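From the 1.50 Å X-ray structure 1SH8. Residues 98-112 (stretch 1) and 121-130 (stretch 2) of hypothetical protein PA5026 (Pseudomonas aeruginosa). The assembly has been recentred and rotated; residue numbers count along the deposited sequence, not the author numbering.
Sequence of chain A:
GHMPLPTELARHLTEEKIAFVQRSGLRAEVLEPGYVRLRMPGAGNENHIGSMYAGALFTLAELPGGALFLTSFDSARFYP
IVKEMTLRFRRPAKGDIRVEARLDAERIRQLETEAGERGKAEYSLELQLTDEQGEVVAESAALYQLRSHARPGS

Stretch 1 (98-112) RVEARLDAERIRQLE
Stretch 2 (121-130) AEYSLELQLT

Stretch 1 is a strand, 98-102, then a turn and a helix, 105-112 (phi/psi about -62/-44). Stretch 2 is one strand, 121-130. Strand 98-102 (Val 99 phi/psi -153/147) runs antiparallel to it, at 154°, with axes 4.9 Å apart at closest. The helix axis also opposes it, at 151° and 8.6 Å.

Arg 98 pairs with Thr 130, CA to CA 5.4 Å. Arg 98 N donates to Thr 130 O at 3.0 Å, and Thr 130 N to Arg 98 O at 3.0 Å. Then the strands part: Val 99 CA is 4.8 Å from Leu 129 CA, Ala 101 CA 6.7 Å from Leu 127 CA. Waters fill the gap. Water 2 links Glu 100 N to Gln 128 O, and water 3 links Gln 128 N to Glu 100 O. Arg 98 is m, t, m; water 1 joins its NE to Thr 130 OG1.

Leu 111 (m, t) has the largest covered area, 66 Å². Its CD2 lies 3.8 Å from Ala 121 CB, and its CD1 3.8 Å from Tyr 123 CB. The CA-to-CB bond of Tyr 123 points toward stretch 1; chi1 is p and chi2 is 98°. All three residues are buried, so these contacts keep apolar surface from water.

Val 99 (p) sets CG2 3.7 Å from Leu 127 CD1 and 3.8 Å from Leu 129 CD1. Ala 101 CB meets Leu 127 CD2 at 3.6 Å.

Asp 104 caps the helix: OD2 accepts from Arg 107 N at 3.2 Å. Arg 107 NH2 makes a weak hydrogen bond to Glu 122 O at 3.2 Å; water 5 also bridges them.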

ATOM      1  N   ARG A  98       5.686  -4.111 -13.793  1.00  7.46           N
ATOM      2  CA  ARG A  98       5.694  -2.734 -14.274  1.00  6.93           C
ATOM      3  C   ARG A  98       4.316  -2.106 -14.299  1.00  6.56           C
ATOM      4  O   ARG A  98       3.290  -2.786 -14.212  1.00  7.07           O
ATOM      5  CB  ARG A  98       6.269  -2.649 -15.701  1.00  7.74           C
ATOM      6  CG  ARG A  98       7.697  -3.129 -15.866  1.00  7.62           C
ATOM      7  CD  ARG A  98       8.234  -2.735 -17.244  1.00  9.75           C
ATOM      8  NE  ARG A  98       7.488  -3.362 -18.340  1.00 10.22           N
ATOM      9  CZ  ARG A  98       7.680  -3.087 -19.631  1.00 10.72           C
ATOM     10  NH1 ARG A  98       8.592  -2.193 -19.996  1.00 10.26           N
ATOM     11  NH2 ARG A  98       6.966  -3.714 -20.562  1.00 11.40           N
ATOM     12  N   VAL A  99       4.314  -0.788 -14.444  1.00  6.66           N
ATOM     13  CA  VAL A  99       3.089  -0.021 -14.532  1.00  6.66           C
ATOM     14  C   VAL A  99       3.382   1.243 -15.331  1.00  7.68           C
ATOM     15  O   VAL A  99       4.503   1.762 -15.308  1.00  7.73           O
ATOM     16  CB  VAL A  99       2.571   0.397 -13.129  1.00  6.05           C
ATOM     17  CG1 VAL A  99       3.544   1.376 -12.476  1.00  5.76           C
ATOM     18  CG2 VAL A  99       1.183   1.030 -13.246  1.00  7.92           C
ATOM     19  N   GLU A 100       2.388   1.713 -16.073  1.00  7.57           N
ATOM     20  CA  GLU A 100       2.538   2.962 -16.799  1.00  8.95           C
ATOM     21  C   GLU A 100       1.274   3.769 -16.539  1.00  8.86           C
ATOM     22  O   GLU A 100       0.211   3.212 -16.259  1.00  7.88           O
ATOM     23  CB  GLU A 100       2.806   2.738 -18.298  1.00 13.08           C
ATOM     24  CG  GLU A 100       1.798   1.950 -19.092  1.00 17.13           C
ATOM     25  CD  GLU A 100       2.359   1.533 -20.460  1.00 20.81           C
ATOM     26  OE1 GLU A 100       2.864   2.402 -21.199  1.00 17.47           O
ATOM     27  OE2 GLU A 100       2.297   0.330 -20.799  1.00 24.28           O
ATOM     28  N   ALA A 101       1.407   5.086 -16.574  1.00  9.31           N
ATOM     29  CA  ALA A 101       0.279   5.965 -16.309  1.00  9.56           C
ATOM     30  C   ALA A 101       0.451   7.240 -17.109  1.00  9.57           C
ATOM     31  O   ALA A 101       1.572   7.645 -17.401  1.00  9.44           O
ATOM     32  CB  ALA A 101       0.216   6.290 -14.820  1.00  9.07           C
ATOM     33  N   ARG A 102      -0.660   7.874 -17.459  1.00  9.96           N
ATOM     34  CA  ARG A 102      -0.582   9.101 -18.229  1.00 11.57           C
ATOM     35  C   ARG A 102      -1.641  10.133 -17.852  1.00 11.74           C
ATOM     36  O   ARG A 102      -2.648   9.816 -17.219  1.00 11.65           O
ATOM     37  CB  ARG A 102      -0.676   8.776 -19.727  1.00 14.83           C
ATOM     38  CG  ARG A 102      -1.964   8.087 -20.155  1.00 18.41           C
ATOM     39  CD  ARG A 102      -1.902   7.654 -21.631  1.00 22.10           C
ATOM     40  NE  ARG A 102      -0.981   6.538 -21.856  1.00 24.50           N
ATOM     41  CZ  ARG A 102      -0.597   6.104 -23.057  1.00 26.07           C
ATOM     42  NH1 ARG A 102      -1.051   6.692 -24.158  1.00 26.52           N
ATOM     43  NH2 ARG A 102       0.238   5.075 -23.161  1.00 25.74           N
ATOM     44  N   LEU A 103      -1.361  11.379 -18.225  1.00 12.38           N
ATOM     45  CA  LEU A 103      -2.250  12.525 -18.022  1.00 15.39           C
ATOM     46  C   LEU A 103      -2.139  13.304 -19.327  1.00 16.00           C
ATOM     47  O   LEU A 103      -1.034  13.672 -19.724  1.00 15.63           O
ATOM     48  CB  LEU A 103      -1.764  13.423 -16.881  1.00 15.48           C
ATOM     49  CG  LEU A 103      -2.054  13.052 -15.432  1.00 18.12           C
ATOM     50  CD1 LEU A 103      -1.424  14.098 -14.512  1.00 17.32           C
ATOM     51  CD2 LEU A 103      -3.558  12.983 -15.218  1.00 17.94           C
ATOM     52  N   ASP A 104      -3.254  13.554 -20.006  1.00 18.44           N
ATOM     53  CA  ASP A 104      -3.164  14.291 -21.265  1.00 22.08           C
ATOM     54  C   ASP A 104      -2.824  15.765 -21.019  1.00 21.20           C
ATOM     55  O   ASP A 104      -3.044  16.295 -19.923  1.00 19.59           O
ATOM     56  CB  ASP A 104      -4.461  14.170 -22.075  1.00 26.73           C
ATOM     57  CG  ASP A 104      -5.613  14.912 -21.444  1.00 31.95           C
ATOM     58  OD1 ASP A 104      -6.107  14.458 -20.390  1.00 36.91           O
ATOM     59  OD2 ASP A 104      -6.025  15.953 -22.000  1.00 36.43           O
ATOM     60  N   ALA A 105      -2.279  16.413 -22.046  1.00 20.86           N
ATOM     61  CA  ALA A 105      -1.877  17.813 -21.965  1.00 21.09           C
ATOM     62  C   ALA A 105      -2.976  18.730 -21.446  1.00 21.75           C
ATOM     63  O   ALA A 105      -2.727  19.617 -20.622  1.00 21.15           O
ATOM     64  CB  ALA A 105      -1.408  18.293 -23.331  1.00 20.88           C
ATOM     65  N   GLU A 106      -4.192  18.516 -21.937  1.00 21.83           N
ATOM     66  CA  GLU A 106      -5.335  19.321 -21.534  1.00 22.71           C
ATOM     67  C   GLU A 106      -5.657  19.149 -20.048  1.00 20.13           C
ATOM     68  O   GLU A 106      -5.945  20.130 -19.361  1.00 19.15           O
ATOM     69  CB  GLU A 106      -6.551  18.952 -22.389  1.00 26.87           C
ATOM     70  CG  GLU A 106      -7.781  19.819 -22.160  1.00 34.70           C
ATOM     71  CD  GLU A 106      -8.954  19.397 -23.038  1.00 39.40           C
ATOM     72  OE1 GLU A 106      -8.821  19.450 -24.283  1.00 41.08           O
ATOM     73  OE2 GLU A 106     -10.008  19.008 -22.481  1.00 41.83           O
ATOM     74  N   ARG A 107      -5.613  17.911 -19.553  1.00 17.77           N
ATOM     75  CA  ARG A 107      -5.892  17.655 -18.138  1.00 16.60           C
ATOM     76  C   ARG A 107      -4.842  18.321 -17.256  1.00 14.46           C
ATOM     77  O   ARG A 107      -5.156  18.839 -16.186  1.00 13.85           O
ATOM     78  CB  ARG A 107      -5.928  16.150 -17.837  1.00 18.18           C
ATOM     79  CG  ARG A 107      -7.312  15.518 -17.963  1.00 21.78           C
ATOM     80  CD  ARG A 107      -8.310  16.200 -17.042  1.00 22.41           C
ATOM     81  NE  ARG A 107      -8.380  15.608 -15.705  1.00 22.33           N
ATOM     82  CZ  ARG A 107      -8.763  16.276 -14.619  1.00 22.09           C
ATOM     83  NH1 ARG A 107      -9.096  17.557 -14.714  1.00 22.80           N
ATOM     84  NH2 ARG A 107      -8.839  15.662 -13.444  1.00 21.70           N
ATOM     85  N   ILE A 108      -3.595  18.304 -17.708  1.00 14.67           N
ATOM     86  CA  ILE A 108      -2.519  18.928 -16.946  1.00 14.23           C
ATOM     87  C   ILE A 108      -2.825  20.419 -16.797  1.00 14.27           C
ATOM     88  O   ILE A 108      -2.698  20.980 -15.708  1.00 12.85           O
ATOM     89  CB  ILE A 108      -1.150  18.731 -17.642  1.00 13.97           C
ATOM     90  CG1 ILE A 108      -0.766  17.243 -17.615  1.00 14.12           C
ATOM     91  CG2 ILE A 108      -0.081  19.571 -16.941  1.00 12.95           C
ATOM     92  CD1 ILE A 108       0.518  16.904 -18.374  1.00 13.41           C
ATOM     93  N   ARG A 109      -3.242  21.053 -17.892  1.00 15.33           N
ATOM     94  CA  ARG A 109      -3.583  22.474 -17.851  1.00 17.60           C
ATOM     95  C   ARG A 109      -4.759  22.737 -16.911  1.00 16.86           C
ATOM     96  O   ARG A 109      -4.724  23.674 -16.114  1.00 16.47           O
ATOM     97  CB  ARG A 109      -3.917  22.995 -19.251  1.00 19.82           C
ATOM     98  CG  ARG A 109      -2.696  23.286 -20.101  1.00 25.63           C
ATOM     99  CD  ARG A 109      -3.070  24.096 -21.335  1.00 29.59           C
ATOM    100  NE  ARG A 109      -3.813  23.308 -22.315  1.00 33.84           N
ATOM    101  CZ  ARG A 109      -3.260  22.416 -23.133  1.00 34.12           C
ATOM    102  NH1 ARG A 109      -1.951  22.194 -23.096  1.00 35.34           N
ATOM    103  NH2 ARG A 109      -4.020  21.741 -23.984  1.00 35.24           N
ATOM    104  N   GLN A 110      -5.795  21.908 -17.000  1.00 17.12           N
ATOM    105  CA  GLN A 110      -6.963  22.072 -16.140  1.00 17.39           C
ATOM    106  C   GLN A 110      -6.579  21.958 -14.669  1.00 16.28           C
ATOM    107  O   GLN A 110      -6.987  22.776 -13.844  1.00 16.00           O
ATOM    108  CB  GLN A 110      -8.017  21.011 -16.461  1.00 19.77           C
ATOM    109  CG  GLN A 110      -8.412  20.942 -17.926  1.00 23.86           C
ATOM    110  CD  GLN A 110      -9.515  19.929 -18.179  1.00 27.06           C
ATOM    111  OE1 GLN A 110      -9.482  18.811 -17.655  1.00 29.23           O
ATOM    112  NE2 GLN A 110     -10.496  20.309 -18.992  1.00 28.71           N
ATOM    113  N   LEU A 111      -5.784  20.940 -14.349  1.00 13.92           N
ATOM    114  CA  LEU A 111      -5.353  20.705 -12.978  1.00 14.02           C
ATOM    115  C   LEU A 111      -4.530  21.845 -12.382  1.00 14.68           C
ATOM    116  O   LEU A 111      -4.797  22.280 -11.261  1.00 14.23           O
ATOM    117  CB  LEU A 111      -4.562  19.394 -12.898  1.00 12.56           C
ATOM    118  CG  LEU A 111      -5.407  18.126 -13.081  1.00 12.01           C
ATOM    119  CD1 LEU A 111      -4.513  16.933 -13.369  1.00 10.87           C
ATOM    120  CD2 LEU A 111      -6.248  17.895 -11.832  1.00 11.94           C
ATOM    121  N   GLU A 112      -3.533  22.333 -13.117  1.00 16.17           N
ATOM    122  CA  GLU A 112      -2.704  23.418 -12.593  1.00 18.53           C
ATOM    123  C   GLU A 112      -3.505  24.702 -12.431  1.00 18.19           C
ATOM    124  O   GLU A 112      -3.292  25.462 -11.485  1.00 18.23           O
ATOM    125  CB  GLU A 112      -1.492  23.661 -13.493  1.00 22.19           C
ATOM    126  CG  GLU A 112      -1.816  23.807 -14.956  1.00 30.02           C
ATOM    127  CD  GLU A 112      -0.567  23.944 -15.808  1.00 34.63           C
ATOM    128  OE1 GLU A 112       0.367  23.134 -15.618  1.00 37.24           O
ATOM    129  OE2 GLU A 112      -0.524  24.853 -16.667  1.00 36.85           O
ATOM    130  N   ALA A 121      -6.802  20.440  -6.585  1.00 12.61           N
ATOM    131  CA  ALA A 121      -7.463  19.850  -7.745  1.00 11.14           C
ATOM    132  C   ALA A 121      -7.243  18.347  -7.676  1.00 11.98           C
ATOM    133  O   ALA A 121      -6.145  17.897  -7.351  1.00 13.48           O
ATOM    134  CB  ALA A 121      -6.869  20.403  -9.024  1.00 10.20           C
ATOM    135  N   GLU A 122      -8.275  17.570  -7.985  1.00 11.11           N
ATOM    136  CA  GLU A 122      -8.160  16.114  -7.931  1.00  9.88           C
ATOM    137  C   GLU A 122      -7.926  15.475  -9.291  1.00  9.74           C
ATOM    138  O   GLU A 122      -8.425  15.945 -10.308  1.00  8.65           O
ATOM    139  CB  GLU A 122      -9.438  15.471  -7.382  1.00 12.86           C
ATOM    140  CG  GLU A 122      -9.969  15.965  -6.056  1.00 16.74           C
ATOM    141  CD  GLU A 122     -11.275  15.262  -5.692  1.00 18.42           C
ATOM    142  OE1 GLU A 122     -12.056  14.938  -6.622  1.00 18.82           O
ATOM    143  OE2 GLU A 122     -11.527  15.041  -4.488  1.00 19.20           O
ATOM    144  N   TYR A 123      -7.164  14.388  -9.296  1.00  8.44           N
ATOM    145  CA  TYR A 123      -6.952  13.621 -10.514  1.00  8.00           C
ATOM    146  C   TYR A 123      -6.926  12.151 -10.099  1.00  8.10           C
ATOM    147  O   TYR A 123      -6.455  11.804  -9.012  1.00  8.19           O
ATOM    148  CB  TYR A 123      -5.669  14.037 -11.264  1.00  7.72           C
ATOM    149  CG  TYR A 123      -4.351  13.890 -10.528  1.00  8.78           C
ATOM    150  CD1 TYR A 123      -3.525  12.781 -10.739  1.00  8.84           C
ATOM    151  CD2 TYR A 123      -3.900  14.892  -9.670  1.00  9.02           C
ATOM    152  CE1 TYR A 123      -2.275  12.680 -10.113  1.00  8.72           C
ATOM    153  CE2 TYR A 123      -2.656  14.801  -9.037  1.00  9.27           C
ATOM    154  CZ  TYR A 123      -1.850  13.697  -9.264  1.00  9.31           C
ATOM    155  OH  TYR A 123      -0.622  13.627  -8.640  1.00 10.17           O
ATOM    156  N   SER A 124      -7.484  11.290 -10.941  1.00  8.08           N
ATOM    157  CA  SER A 124      -7.517   9.868 -10.634  1.00  7.34           C
ATOM    158  C   SER A 124      -6.730   9.069 -11.663  1.00  8.00           C
ATOM    159  O   SER A 124      -6.505   9.530 -12.787  1.00  7.95           O
ATOM    160  CB  SER A 124      -8.963   9.371 -10.594  1.00  8.36           C
ATOM    161  OG  SER A 124      -9.613   9.611 -11.829  1.00  9.49           O
ATOM    162  N   LEU A 125      -6.296   7.879 -11.260  1.00  6.35           N
ATOM    163  CA  LEU A 125      -5.553   6.991 -12.144  1.00  6.48           C
ATOM    164  C   LEU A 125      -6.106   5.582 -11.952  1.00  6.87           C
ATOM    165  O   LEU A 125      -6.337   5.147 -10.820  1.00  6.50           O
ATOM    166  CB  LEU A 125      -4.054   7.004 -11.804  1.00  6.92           C
ATOM    167  CG  LEU A 125      -3.284   8.329 -11.916  1.00  6.02           C
ATOM    168  CD1 LEU A 125      -1.858   8.146 -11.397  1.00  7.28           C
ATOM    169  CD2 LEU A 125      -3.261   8.799 -13.360  1.00  7.50           C
ATOM    170  N   GLU A 126      -6.341   4.893 -13.065  1.00  6.75           N
ATOM    171  CA  GLU A 126      -6.834   3.513 -13.062  1.00  7.21           C
ATOM    172  C   GLU A 126      -5.777   2.760 -13.853  1.00  7.41           C
ATOM    173  O   GLU A 126      -5.731   2.840 -15.082  1.00  7.74           O
ATOM    174  CB  GLU A 126      -8.202   3.430 -13.740  1.00  8.21           C
ATOM    175  CG  GLU A 126      -9.282   4.169 -12.966  1.00 10.04           C
ATOM    176  CD  GLU A 126     -10.607   4.175 -13.688  1.00 13.54           C
ATOM    177  OE1 GLU A 126     -11.311   3.145 -13.667  1.00 15.69           O
ATOM    178  OE2 GLU A 126     -10.935   5.219 -14.285  1.00 15.46           O
ATOM    179  N   LEU A 127      -4.934   2.028 -13.131  1.00  6.43           N
ATOM    180  CA  LEU A 127      -3.801   1.341 -13.730  1.00  7.06           C
ATOM    181  C   LEU A 127      -3.781  -0.173 -13.647  1.00  7.19           C
ATOM    182  O   LEU A 127      -4.465  -0.778 -12.824  1.00  8.19           O
ATOM    183  CB  LEU A 127      -2.519   1.860 -13.075  1.00  6.81           C
ATOM    184  CG  LEU A 127      -2.448   3.362 -12.770  1.00  8.55           C
ATOM    185  CD1 LEU A 127      -1.143   3.671 -12.050  1.00  9.03           C
ATOM    186  CD2 LEU A 127      -2.556   4.161 -14.060  1.00  9.07           C
ATOM    187  N   GLN A 128      -2.958  -0.766 -14.506  1.00  7.10           N
ATOM    188  CA  GLN A 128      -2.757  -2.208 -14.536  1.00  7.08           C
ATOM    189  C   GLN A 128      -1.274  -2.469 -14.313  1.00  7.33           C
ATOM    190  O   GLN A 128      -0.420  -1.794 -14.893  1.00  7.90           O
ATOM    191  CB  GLN A 128      -3.134  -2.800 -15.890  1.00  8.90           C
ATOM    192  CG  GLN A 128      -4.577  -2.621 -16.294  1.00 12.48           C
ATOM    193  CD  GLN A 128      -4.912  -3.432 -17.525  1.00 14.22           C
ATOM    194  OE1 GLN A 128      -4.199  -3.382 -18.525  1.00 14.97           O
ATOM    195  NE2 GLN A 128      -6.001  -4.189 -17.458  1.00 14.17           N
ATOM    196  N   LEU A 129      -0.974  -3.434 -13.454  1.00  6.84           N
ATOM    197  CA  LEU A 129       0.408  -3.819 -13.193  1.00  7.35           C
ATOM    198  C   LEU A 129       0.587  -5.114 -13.968  1.00  7.75           C
ATOM    199  O   LEU A 129      -0.251  -6.012 -13.883  1.00  7.42           O
ATOM    200  CB  LEU A 129       0.634  -4.054 -11.695  1.00  8.92           C
ATOM    201  CG  LEU A 129       0.931  -2.812 -10.843  1.00  9.18           C
ATOM    202  CD1 LEU A 129      -0.139  -1.745 -11.042  1.00 10.83           C
ATOM    203  CD2 LEU A 129       1.024  -3.243  -9.379  1.00  8.49           C
ATOM    204  N   THR A 130       1.676  -5.217 -14.722  1.00  7.53           N
ATOM    205  CA  THR A 130       1.901  -6.401 -15.538  1.00  8.05           C
ATOM    206  C   THR A 130       3.242  -7.068 -15.291  1.00  7.93           C
ATOM    207  O   THR A 130       4.202  -6.415 -14.885  1.00  8.22           O
ATOM    208  CB  THR A 130       1.810  -6.042 -17.041  1.00  9.54           C
ATOM    209  OG1 THR A 130       2.821  -5.076 -17.366  1.00 12.22           O
ATOM    210  CG2 THR A 130       0.442  -5.450 -17.364  1.00  9.76           C
TER
HETATM  211  O   HOH W   1       5.572  -5.531 -17.839  1.00 12.61           O
HETATM  212  O   HOH W   2       0.475  -0.453 -17.005  1.00 11.14           O
HETATM  213  O   HOH W   3      -1.972   1.270 -16.653  1.00 12.66           O
HETATM  214  O   HOH W   4       2.936  -1.860 -18.335  1.00 35.26           O
HETATM  215  O   HOH W   5     -10.195  17.640 -11.457  1.00 29.85           O